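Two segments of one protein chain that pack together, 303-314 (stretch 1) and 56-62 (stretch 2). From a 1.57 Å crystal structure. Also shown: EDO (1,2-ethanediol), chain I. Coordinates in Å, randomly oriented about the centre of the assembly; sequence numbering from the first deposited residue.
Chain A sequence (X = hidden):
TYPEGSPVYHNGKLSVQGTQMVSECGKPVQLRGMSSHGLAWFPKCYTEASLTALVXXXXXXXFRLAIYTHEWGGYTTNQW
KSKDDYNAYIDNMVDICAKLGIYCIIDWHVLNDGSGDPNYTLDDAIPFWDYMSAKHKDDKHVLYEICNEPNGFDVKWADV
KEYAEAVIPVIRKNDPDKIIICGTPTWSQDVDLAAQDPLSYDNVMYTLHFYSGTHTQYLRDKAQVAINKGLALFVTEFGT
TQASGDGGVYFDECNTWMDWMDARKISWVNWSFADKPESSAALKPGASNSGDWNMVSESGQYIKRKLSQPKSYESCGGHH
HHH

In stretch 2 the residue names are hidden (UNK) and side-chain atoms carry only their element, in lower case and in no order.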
# COMPACT_ATOMS: atom_id res chain seq x y z
N ILE A 303 -13.53 -4.98 8.67
CA ILE A 303 -12.57 -3.93 8.34
C ILE A 303 -13.19 -2.54 8.37
O ILE A 303 -12.61 -1.61 8.91
CB ILE A 303 -11.91 -4.23 6.94
CG1 ILE A 303 -11.15 -5.55 6.98
CG2 ILE A 303 -11.04 -3.04 6.48
CD1 ILE A 303 -9.90 -5.55 7.90
N LYS A 304 -14.39 -2.38 7.82
CA LYS A 304 -15.08 -1.10 7.88
C LYS A 304 -15.32 -0.65 9.32
O LYS A 304 -15.20 0.54 9.64
CB LYS A 304 -16.42 -1.20 7.12
CG LYS A 304 -17.09 0.11 6.88
CD LYS A 304 -18.28 -0.02 5.92
CE LYS A 304 -19.11 1.21 6.06
NZ LYS A 304 -20.29 1.17 5.18
N ARG A 305 -15.61 -1.60 10.20
CA ARG A 305 -15.74 -1.29 11.62
C ARG A 305 -14.41 -0.82 12.24
O ARG A 305 -14.39 0.15 13.01
CB ARG A 305 -16.30 -2.50 12.37
CG ARG A 305 -16.69 -2.22 13.79
CD ARG A 305 -17.74 -3.21 14.27
NE ARG A 305 -18.09 -2.95 15.65
CZ ARG A 305 -19.01 -3.61 16.34
NH1 ARG A 305 -19.70 -4.59 15.77
NH2 ARG A 305 -19.24 -3.27 17.61
N LYS A 306 -13.28 -1.46 11.88
CA LYS A 306 -11.97 -0.98 12.36
C LYS A 306 -11.64 0.43 11.82
O LYS A 306 -11.07 1.27 12.53
CB LYS A 306 -10.84 -1.93 11.94
CG LYS A 306 -10.88 -3.34 12.55
CD LYS A 306 -10.77 -3.32 14.08
CE LYS A 306 -10.79 -4.75 14.65
NZ LYS A 306 -11.13 -4.77 16.07
N LEU A 307 -11.97 0.68 10.57
CA LEU A 307 -11.76 1.99 9.95
C LEU A 307 -12.59 3.11 10.58
O LEU A 307 -12.24 4.29 10.44
CB LEU A 307 -12.09 1.91 8.46
CG LEU A 307 -11.14 1.12 7.58
CD1 LEU A 307 -11.76 0.79 6.22
CD2 LEU A 307 -9.81 1.87 7.37
N SER A 308 -13.68 2.75 11.26
CA SER A 308 -14.59 3.74 11.82
C SER A 308 -14.12 4.27 13.17
O SER A 308 -14.74 5.16 13.73
CB SER A 308 -16.00 3.15 11.97
OG SER A 308 -16.10 2.34 13.14
N GLN A 309 -13.03 3.71 13.69
CA GLN A 309 -12.48 4.18 14.97
C GLN A 309 -11.93 5.60 14.82
O GLN A 309 -11.67 6.07 13.70
CB GLN A 309 -11.38 3.24 15.47
CG GLN A 309 -11.83 1.79 15.67
CD GLN A 309 -13.10 1.65 16.50
OE1 GLN A 309 -13.23 2.20 17.59
NE2 GLN A 309 -14.06 0.89 15.97
N PRO A 310 -11.75 6.31 15.94
CA PRO A 310 -11.13 7.64 15.87
C PRO A 310 -9.80 7.62 15.10
O PRO A 310 -9.04 6.65 15.20
CB PRO A 310 -10.90 7.99 17.34
CG PRO A 310 -11.95 7.23 18.07
CD PRO A 310 -12.15 5.96 17.32
N LYS A 311 -9.55 8.67 14.34
CA LYS A 311 -8.31 8.80 13.58
C LYS A 311 -7.09 8.65 14.47
O LYS A 311 -7.04 9.19 15.59
CB LYS A 311 -8.24 10.13 12.85
CG LYS A 311 -9.30 10.38 11.80
CD LYS A 311 -9.28 9.32 10.69
CE LYS A 311 -10.17 9.71 9.54
NZ LYS A 311 -10.26 8.64 8.52
N SER A 312 -6.10 7.95 13.94
CA SER A 312 -4.85 7.71 14.64
C SER A 312 -3.79 8.74 14.21
O SER A 312 -2.64 8.42 13.86
CB SER A 312 -4.37 6.29 14.38
OG SER A 312 -3.41 5.90 15.33
N TYR A 313 -4.22 9.99 14.25
CA TYR A 313 -3.34 11.13 14.04
C TYR A 313 -4.02 12.36 14.61
O TYR A 313 -5.23 12.36 14.89
CB TYR A 313 -3.02 11.33 12.55
CG TYR A 313 -4.17 11.26 11.57
CD1 TYR A 313 -5.01 12.36 11.34
CD2 TYR A 313 -4.39 10.12 10.83
CE1 TYR A 313 -6.04 12.30 10.40
CE2 TYR A 313 -5.41 10.04 9.90
CZ TYR A 313 -6.23 11.12 9.69
OH TYR A 313 -7.26 11.04 8.75
N GLU A 314 -3.22 13.41 14.79
CA GLU A 314 -3.72 14.70 15.24
C GLU A 314 -3.42 15.73 14.16
O GLU A 314 -2.32 15.79 13.63
CB GLU A 314 -3.07 15.09 16.58
CG GLU A 314 -3.45 16.45 17.11
CD GLU A 314 -2.67 16.81 18.36
OE1 GLU A 314 -1.86 17.76 18.32
OE2 GLU A 314 -2.85 16.12 19.39
N UNK A 56 -15.87 8.81 2.13
CA UNK A 56 -16.97 9.38 2.91
C UNK A 56 -17.68 8.39 3.83
O UNK A 56 -18.14 8.79 4.91
n UNK A 56 -17.17 14.29 3.31
c UNK A 56 -18.00 10.03 1.99
c UNK A 56 -17.83 13.13 2.65
c UNK A 56 -16.81 12.30 1.86
c UNK A 56 -17.46 11.14 1.10
N UNK A 57 -17.81 7.14 3.40
CA UNK A 57 -18.54 6.11 4.15
C UNK A 57 -17.66 5.11 4.92
O UNK A 57 -18.02 4.69 6.01
o UNK A 57 -20.83 7.25 2.85
c UNK A 57 -20.38 6.18 2.36
c UNK A 57 -19.46 5.30 3.21
o UNK A 57 -20.67 5.79 1.22
N UNK A 58 -16.53 4.69 4.36
CA UNK A 58 -15.66 3.76 5.09
C UNK A 58 -14.57 4.50 5.88
O UNK A 58 -13.87 3.87 6.66
c UNK A 58 -16.48 -0.05 2.16
c UNK A 58 -14.97 2.74 4.16
c UNK A 58 -14.41 -1.67 2.90
c UNK A 58 -14.43 -0.40 3.38
c UNK A 58 -16.98 2.08 2.65
c UNK A 58 -16.47 -1.34 1.67
c UNK A 58 -15.42 -2.15 2.05
c UNK A 58 -15.80 1.81 3.31
n UNK A 58 -17.38 0.97 1.94
c UNK A 58 -15.48 0.45 3.01
N UNK A 59 -14.39 5.81 5.64
CA UNK A 59 -13.43 6.62 6.40
C UNK A 59 -11.97 6.21 6.16
O UNK A 59 -11.14 6.30 7.07
n UNK A 59 -15.63 8.05 7.90
o UNK A 59 -15.95 5.96 8.67
c UNK A 59 -13.75 6.55 7.90
c UNK A 59 -15.20 6.83 8.20
N UNK A 60 -11.62 5.79 4.94
CA UNK A 60 -10.23 5.40 4.68
C UNK A 60 -9.33 6.63 4.64
O UNK A 60 -9.77 7.73 4.31
c UNK A 60 -9.80 4.74 0.81
c UNK A 60 -10.03 4.60 3.36
c UNK A 60 -10.29 5.42 2.08
c UNK A 60 -10.86 3.31 3.38
N UNK A 61 -8.06 6.41 4.97
CA UNK A 61 -7.03 7.45 4.93
C UNK A 61 -6.15 7.34 3.69
O UNK A 61 -5.43 8.29 3.35
c UNK A 61 -6.10 7.36 6.13
c UNK A 61 -6.82 7.51 7.46
o UNK A 61 -6.54 6.66 8.34
o UNK A 61 -7.63 8.45 7.62
N UNK A 62 -6.17 6.17 3.06
CA UNK A 62 -5.19 5.80 2.04
C UNK A 62 -5.79 4.69 1.14
O UNK A 62 -6.56 3.83 1.62
c UNK A 62 -4.11 4.16 3.65
c UNK A 62 -2.78 5.01 1.67
c UNK A 62 -1.40 5.00 2.32
c UNK A 62 -3.87 5.33 2.71
C1 EDO I . -8.41 -5.00 18.23
O1 EDO I . -9.65 -5.21 18.92
C2 EDO I . -8.35 -3.81 17.26
O2 EDO I . -9.20 -2.68 17.59
O HOH W 1 -15.84 2.97 8.72
O HOH W 2 -5.93 6.74 11.19

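Position 56 carries four carbons in a row ending in a nitrogen, an unbranched chain that reaches nothing on stretch 1. That is lysine, and Lys56 sits exposed, out of reach of the contact.

At position 57 there are two side-chain carbons, the second bearing two oxygens. The carboxylate leads away from stretch 1, and what meets the partner is the backbone: the carbonyl O of 57 lies 3.6 Å from Lys304 CE. Two carbons, the second being the carboxylate carbon, make this Asp57.

Position 58 has one carbon followed by fused five- and six-membered rings holding eight carbons and one nitrogen. The aliphatic part of Lys304 lies over one face of this ring system, while Leu307 CD1 approaches its edge. Such an indole belongs only to tryptophan. Lys304 CD stands 3.9 Å from the centroid of the five-membered ring of Trp58, almost on the ring normal, a CH-pi contact; Lys304 NZ is 4.6 Å from the same centroid and off-centre, a cation-pi contact. One extended lysine thus offers both its methylenes and its charge to the same ring. At the edge, Leu307 CD1 comes to 4.1 Å from Trp58 CE3, and Leu307 CB packs 3.2 Å from the backbone O of Trp58.

At position 59 two carbons are followed by one oxygen and one nitrogen on the second. The CB points toward stretch 1 and lies 3.7 Å from Leu307 O. A carboxamide this short is asparagine. Asn59 is the first residue after a helix to leave helical phi/psi, and it does so with positive phi, a conformation asparagine tolerates better than most residues. Water 1 links its side chain to stretch 1, donating to Asn59 OD1 at 3.0 Å and to Lys304 O at 2.7 Å, although further acceptors compete for its protons.

Position 60 shows four carbons, forked at the first, with one arm two carbons long. Its CA-to-CB bond points away from stretch 1, yet the one-carbon arm still lies near Leu307 CD1. The fork marks isoleucine, and Ile60 CG2 is 3.9 Å from Leu307 CD1.

Position 61 again has two carbons, the second with two oxygens, and points toward stretch 1. One oxygen meets both a lysine nitrogen and a tyrosine hydroxyl, as a carboxylate can; this is Asp61. Lys311 NZ forms a salt bridge with Asp61 OD1 at 2.8 Å, and Tyr313 OH donates to that same OD1, also at 2.8 Å. Water 2 donates to Asp61 OD2 at 2.9 Å and accepts from Ser312 N at 3.0 Å.

Position 62 has four carbons, forked at the first, one arm two carbons long, and touches nothing on stretch 1; it is isoleucine, Ile62.

On the helix side the contact is mainly the Lys304 chain and Leu307 against Trp58 and Ile60, with a charge near the ring and a water at Asn59. On the loop side, Lys311 and Tyr313 share one acceptor, Asp61 OD1.

Stretch 2 (56-62) KDWNIDI
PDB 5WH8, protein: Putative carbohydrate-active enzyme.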